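Local structure of paraflagellar rod component (Trypanosoma brucei, 2Q0X) at residues 88-93 and 189-194; 257-262 and 295-300. The protein is of unknown function but adopts the alpha/beta-hydrolase fold and is probably a component of the paraflagellar rod. All blocks are in the same frame, centred on the assembly; numbering follows the deposited sequence.

Interaction 1 (88-93 and 189-194)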
loop_
_atom_site.group_PDB
_atom_site.type_symbol
_atom_site.label_atom_id
_atom_site.label_comp_id
_atom_site.label_asym_id
_atom_site.label_seq_id
_atom_site.Cartn_x
_atom_site.Cartn_y
_atom_site.Cartn_z
ATOM N N ALA A 88 0.019 -13.355 -12.580
ATOM C CA ALA A 88 0.113 -12.951 -13.985
ATOM C C ALA A 88 -0.360 -11.504 -14.184
ATOM O O ALA A 88 0.199 -10.770 -14.997
ATOM C CB ALA A 88 -0.685 -13.919 -14.893
ATOM N N HIS A 89 -1.391 -11.103 -13.440
ATOM C CA HIS A 89 -1.934 -9.752 -13.558
ATOM C C HIS A 89 -1.064 -8.716 -12.862
ATOM O O HIS A 89 -0.868 -7.643 -13.407
ATOM C CB HIS A 89 -3.374 -9.704 -13.063
ATOM C CG HIS A 89 -4.337 -10.422 -13.962
ATOM N ND1 HIS A 89 -4.337 -11.793 -14.101
ATOM C CD2 HIS A 89 -5.332 -9.963 -14.759
ATOM C CE1 HIS A 89 -5.284 -12.148 -14.954
ATOM N NE2 HIS A 89 -5.904 -11.055 -15.366
ATOM N N ASP A 90 -0.540 -9.035 -11.678
ATOM C CA ASP A 90 0.481 -8.208 -11.028
ATOM C C ASP A 90 1.668 -7.961 -11.973
ATOM O O ASP A 90 2.110 -6.824 -12.121
ATOM C CB ASP A 90 1.026 -8.896 -9.760
ATOM C CG ASP A 90 0.277 -8.514 -8.473
ATOM O OD1 ASP A 90 -0.543 -7.574 -8.435
ATOM O OD2 ASP A 90 0.557 -9.185 -7.453
ATOM N N ALA A 91 2.179 -9.051 -12.568
ATOM C CA ALA A 91 3.266 -9.018 -13.559
ATOM C C ALA A 91 2.961 -8.079 -14.711
ATOM O O ALA A 91 3.792 -7.252 -15.079
ATOM C CB ALA A 91 3.518 -10.427 -14.120
ATOM N N GLU A 92 1.761 -8.224 -15.253
ATOM C CA GLU A 92 1.267 -7.365 -16.309
ATOM C C GLU A 92 1.265 -5.885 -15.920
ATOM O O GLU A 92 1.710 -5.049 -16.693
ATOM C CB GLU A 92 -0.134 -7.805 -16.738
ATOM C CG GLU A 92 -0.674 -7.001 -17.896
ATOM C CD GLU A 92 -1.893 -7.620 -18.524
ATOM O OE1 GLU A 92 -2.742 -8.178 -17.776
ATOM O OE2 GLU A 92 -2.015 -7.522 -19.770
ATOM N N ASP A 93 0.757 -5.571 -14.728
ATOM C CA ASP A 93 0.829 -4.208 -14.185
ATOM C C ASP A 93 2.261 -3.695 -14.081
ATOM O O ASP A 93 2.537 -2.556 -14.434
ATOM C CB ASP A 93 0.185 -4.141 -12.791
ATOM C CG ASP A 93 -1.285 -4.445 -12.816
ATOM O OD1 ASP A 93 -1.904 -4.300 -13.875
ATOM O OD2 ASP A 93 -1.812 -4.852 -11.775
ATOM N N PRO A 189 -4.327 -16.424 -1.021
ATOM C CA PRO A 189 -4.618 -17.602 -1.849
ATOM C C PRO A 189 -4.608 -17.298 -3.356
ATOM O O PRO A 189 -4.095 -18.101 -4.135
ATOM C CB PRO A 189 -6.005 -18.045 -1.372
ATOM C CG PRO A 189 -6.106 -17.535 0.043
ATOM C CD PRO A 189 -5.305 -16.247 0.065
ATOM N N ALA A 190 -5.140 -16.140 -3.744
ATOM C CA ALA A 190 -5.186 -15.744 -5.146
ATOM C C ALA A 190 -3.801 -15.655 -5.765
ATOM O O ALA A 190 -3.640 -15.940 -6.935
ATOM C CB ALA A 190 -5.921 -14.429 -5.313
ATOM N N ARG A 191 -2.799 -15.246 -4.996
ATOM C CA ARG A 191 -1.427 -15.216 -5.511
ATOM C C ARG A 191 -0.843 -16.629 -5.687
ATOM O O ARG A 191 -0.113 -16.883 -6.632
ATOM C CB ARG A 191 -0.526 -14.323 -4.642
ATOM C CG ARG A 191 -0.678 -12.836 -4.959
ATOM C CD ARG A 191 -0.023 -12.459 -6.304
ATOM N NE ARG A 191 1.418 -12.749 -6.336
ATOM C CZ ARG A 191 2.374 -11.953 -5.854
ATOM N NH1 ARG A 191 2.084 -10.781 -5.295
ATOM N NH2 ARG A 191 3.643 -12.330 -5.919
ATOM N N LEU A 192 -1.210 -17.553 -4.809
ATOM C CA LEU A 192 -0.751 -18.933 -4.925
ATOM C C LEU A 192 -1.480 -19.687 -6.053
ATOM O O LEU A 192 -0.877 -20.553 -6.721
ATOM C CB LEU A 192 -0.910 -19.668 -3.587
ATOM C CG LEU A 192 0.135 -19.418 -2.481
ATOM C CD1 LEU A 192 -0.375 -19.909 -1.134
ATOM C CD2 LEU A 192 1.487 -20.100 -2.837
ATOM N N ALA A 193 -2.747 -19.331 -6.295
ATOM C CA ALA A 193 -3.626 -20.096 -7.201
ATOM C C ALA A 193 -3.261 -20.028 -8.691
ATOM O O ALA A 193 -3.514 -20.968 -9.440
ATOM C CB ALA A 193 -5.096 -19.683 -6.998
ATOM N N GLY A 194 -2.660 -18.927 -9.125
ATOM C CA GLY A 194 -2.272 -18.782 -10.529
ATOM C C GLY A 194 -1.026 -19.544 -10.914
ATOM O O GLY A 194 -0.653 -19.557 -12.088
#
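Asp90 and Arg191 meet as a single buried ion pair, the one side-chain contact that joins 88-93 to 189-194. Carboxylate oxygen OD2 of Asp90 lies 3.1 Å from NH1 of Arg191, a salt bridge made with one oxygen and one terminal nitrogen. The groups are not set side by side as in a two-pronged pair: the carboxylate and guanidinium planes stand 82° apart, and OD2 approaches the guanidinium obliquely, so that the pair rests on attraction of charge. Besides the charge there is a little packing, for the same OD2 rests 3.5 Å from the CD methylene of Arg191. The bends of the arginine chain at chi2 and chi3 (-73° and -60°) carry CD and the head out to Asp90 and bring NH1 beside OD2.

Hydrogen bonds from other residues hold both ends. The hydroxyl of Ser77 bonds to Asp90 OD2 and to Arg191 NH1, bridging the two charges, while Gln85 NE2 donates to Asp90 OD1 and Gln120 OE1 receives NH2 of the arginine. Short Asp suits a site close to its helix, and long, many-handed Arg can span to several acceptors at once; burial probably strengthens the attraction between them.

Leu121 of helix 119-128 packs against both side chains, and Val75 and Pro76 lie against Asp90. The pair thus ties the first turn of helix 87-104, which follows strand 69-73 after a loop, to the short helix 189-193, itself packed by Pro189 and Leu192 on helix 154-170.

Interaction 2 (257-262 and 295-300)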
loop_
_atom_site.group_PDB
_atom_site.type_symbol
_atom_site.label_atom_id
_atom_site.label_comp_id
_atom_site.label_asym_id
_atom_site.label_seq_id
_atom_site.Cartn_x
_atom_site.Cartn_y
_atom_site.Cartn_z
ATOM N N CYS A 257 21.073 -17.739 -19.352
ATOM C CA CYS A 257 22.267 -16.953 -19.618
ATOM C C CYS A 257 23.337 -17.498 -18.689
ATOM O O CYS A 257 23.057 -17.774 -17.512
ATOM C CB CYS A 257 21.996 -15.488 -19.295
ATOM S SG CYS A 257 23.412 -14.375 -19.276
ATOM N N ASN A 258 24.552 -17.638 -19.196
ATOM C CA ASN A 258 25.670 -18.129 -18.383
ATOM C C ASN A 258 26.144 -17.185 -17.250
ATOM O O ASN A 258 26.876 -17.614 -16.351
ATOM C CB ASN A 258 26.859 -18.526 -19.276
ATOM C CG ASN A 258 27.439 -17.344 -20.069
ATOM O OD1 ASN A 258 28.540 -16.859 -19.766
ATOM N ND2 ASN A 258 26.711 -16.891 -21.095
ATOM N N ARG A 259 25.729 -15.922 -17.265
ATOM C CA ARG A 259 26.282 -14.958 -16.326
ATOM C C ARG A 259 25.410 -14.862 -15.083
ATOM O O ARG A 259 24.656 -13.916 -14.885
ATOM C CB ARG A 259 26.511 -13.624 -17.025
ATOM C CG ARG A 259 27.484 -13.804 -18.199
ATOM C CD ARG A 259 28.171 -12.554 -18.637
ATOM N NE ARG A 259 28.758 -11.819 -17.522
ATOM C CZ ARG A 259 29.891 -12.139 -16.897
ATOM N NH1 ARG A 259 30.624 -13.179 -17.284
ATOM N NH2 ARG A 259 30.309 -11.376 -15.884
ATOM N N VAL A 260 25.505 -15.896 -14.264
ATOM C CA VAL A 260 24.724 -15.974 -13.052
ATOM C C VAL A 260 25.678 -15.985 -11.853
ATOM O O VAL A 260 26.706 -16.645 -11.871
ATOM C CB VAL A 260 23.711 -17.168 -13.055
ATOM C CG1 VAL A 260 24.343 -18.427 -13.454
ATOM C CG2 VAL A 260 23.054 -17.326 -11.670
ATOM N N THR A 261 25.342 -15.188 -10.845
ATOM C CA THR A 261 26.098 -15.104 -9.595
ATOM C C THR A 261 25.161 -15.546 -8.485
ATOM O O THR A 261 24.012 -15.113 -8.441
ATOM C CB THR A 261 26.562 -13.669 -9.325
ATOM O OG1 THR A 261 27.429 -13.243 -10.384
ATOM C CG2 THR A 261 27.290 -13.563 -7.976
ATOM N N VAL A 262 25.642 -16.436 -7.620
ATOM C CA VAL A 262 24.860 -16.907 -6.485
ATOM C C VAL A 262 25.617 -16.533 -5.221
ATOM O O VAL A 262 26.715 -17.029 -4.984
ATOM C CB VAL A 262 24.600 -18.429 -6.533
ATOM C CG1 VAL A 262 23.768 -18.858 -5.336
ATOM C CG2 VAL A 262 23.906 -18.824 -7.865
ATOM N N ASP A 295 28.613 -4.524 -16.478
ATOM C CA ASP A 295 28.966 -3.423 -17.381
ATOM C C ASP A 295 30.337 -3.662 -18.016
ATOM O O ASP A 295 30.525 -3.394 -19.197
ATOM C CB ASP A 295 29.052 -2.074 -16.647
ATOM C CG ASP A 295 27.707 -1.532 -16.208
ATOM O OD1 ASP A 295 26.667 -1.850 -16.813
ATOM O OD2 ASP A 295 27.709 -0.742 -15.249
ATOM N N GLU A 296 31.291 -4.118 -17.199
ATOM C CA GLU A 296 32.655 -4.399 -17.646
ATOM C C GLU A 296 32.631 -5.526 -18.651
ATOM O O GLU A 296 33.188 -5.396 -19.734
ATOM C CB GLU A 296 33.598 -4.795 -16.476
ATOM N N PHE A 297 31.971 -6.623 -18.301
ATOM C CA PHE A 297 31.887 -7.753 -19.209
ATOM C C PHE A 297 31.304 -7.341 -20.550
ATOM O O PHE A 297 31.836 -7.715 -21.586
ATOM C CB PHE A 297 31.074 -8.918 -18.640
ATOM C CG PHE A 297 31.061 -10.114 -19.548
ATOM C CD1 PHE A 297 32.122 -11.015 -19.540
ATOM C CD2 PHE A 297 30.018 -10.313 -20.451
ATOM C CE1 PHE A 297 32.134 -12.125 -20.407
ATOM C CE2 PHE A 297 30.013 -11.410 -21.314
ATOM C CZ PHE A 297 31.076 -12.319 -21.295
ATOM N N ARG A 298 30.218 -6.569 -20.534
ATOM C CA ARG A 298 29.564 -6.177 -21.794
ATOM C C ARG A 298 30.463 -5.280 -22.670
ATOM O O ARG A 298 30.394 -5.350 -23.895
ATOM C CB ARG A 298 28.204 -5.508 -21.548
ATOM C CG ARG A 298 28.169 -4.033 -21.876
ATOM C CD ARG A 298 27.284 -3.247 -20.944
ATOM N NE ARG A 298 25.888 -3.632 -21.049
ATOM C CZ ARG A 298 24.880 -2.923 -20.546
ATOM N NH1 ARG A 298 25.110 -1.775 -19.912
ATOM N NH2 ARG A 298 23.633 -3.364 -20.688
ATOM N N THR A 299 31.289 -4.445 -22.038
ATOM C CA THR A 299 32.158 -3.498 -22.759
ATOM C C THR A 299 33.287 -4.206 -23.530
ATOM O O THR A 299 33.893 -3.624 -24.441
ATOM C CB THR A 299 32.741 -2.442 -21.788
ATOM O OG1 THR A 299 31.669 -1.810 -21.074
ATOM C CG2 THR A 299 33.539 -1.377 -22.538
ATOM N N GLU A 300 33.563 -5.451 -23.151
ATOM C CA GLU A 300 34.417 -6.342 -23.920
ATOM C C GLU A 300 33.534 -7.168 -24.878
ATOM O O GLU A 300 32.845 -8.086 -24.416
ATOM C CB GLU A 300 35.174 -7.271 -22.967
#
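Arg259 lays its guanidinium flat on the ring of Phe297, with the two planes only 4° apart and their centres separated by 3.8 Å. This is a parallel cation-pi stack: CZ of Arg259 sits over the face, 24° off the ring normal. The overlap spreads along the chain, NE standing 3.5 Å from CG of Phe297 and NH1 3.5 Å from CD1. The CD methylene of Arg259 comes over the same ring, offset toward its rim and 3.4 Å from CD2, adding a CH-pi contact. A planar cation and an aromatic face suit a surface site like this one, since the stack spends no N-H of the guanidinium and leaves its hydrogen-bonding edge available for other partners.

One such partner is Glu294, on the turn before Phe297, which forms a salt bridge with NE of Arg259; the same helix therefore offers the arginine both a ring to lie on and a carboxylate to pair with. The torsions bring the groups together. Phe297 has CG anti to its backbone nitrogen (chi1 -177°), throwing the ring outward from the helix, and Arg259 bends at chi3 to turn its head onto that ring.

Farther out, Arg259 is the centre of an inverse gamma turn at the entrance to strand 260-264, and its backbone N donates a hydrogen bond to SG of Cys257, 3.4 Å away. Backbone hydrogen bonds with Leu227 bind Arg259 and Thr261 to strand 227-232. The stack thus links the approach to the last strand of the main sheet with the end of helix 280-299, the last helix of the modelled chain, which follows this strand in the alpha/beta-hydrolase fold.

How the interactions relate
Both segments of interaction 1 precede those of interaction 2 in sequence. Their centres are 30 Å apart, their nearest atoms about 20 Å apart, and they lie on opposite sides of the chain's centre. They share no helix or strand but belong to one architecture, built round the mixed eight-stranded sheet. Interaction 1 is buried and joins helix 87-104 to helix 189-193, in the largely helical region between strands 135-143 and 227-232, where many alpha/beta-hydrolases carry a cap. Interaction 2 lies at the surface, where the turn leading into the outermost strand 260-264 meets the last modelled helix, 280-299. One therefore ties that helical region to the core, the other the end of the modelled chain to the sheet's edge.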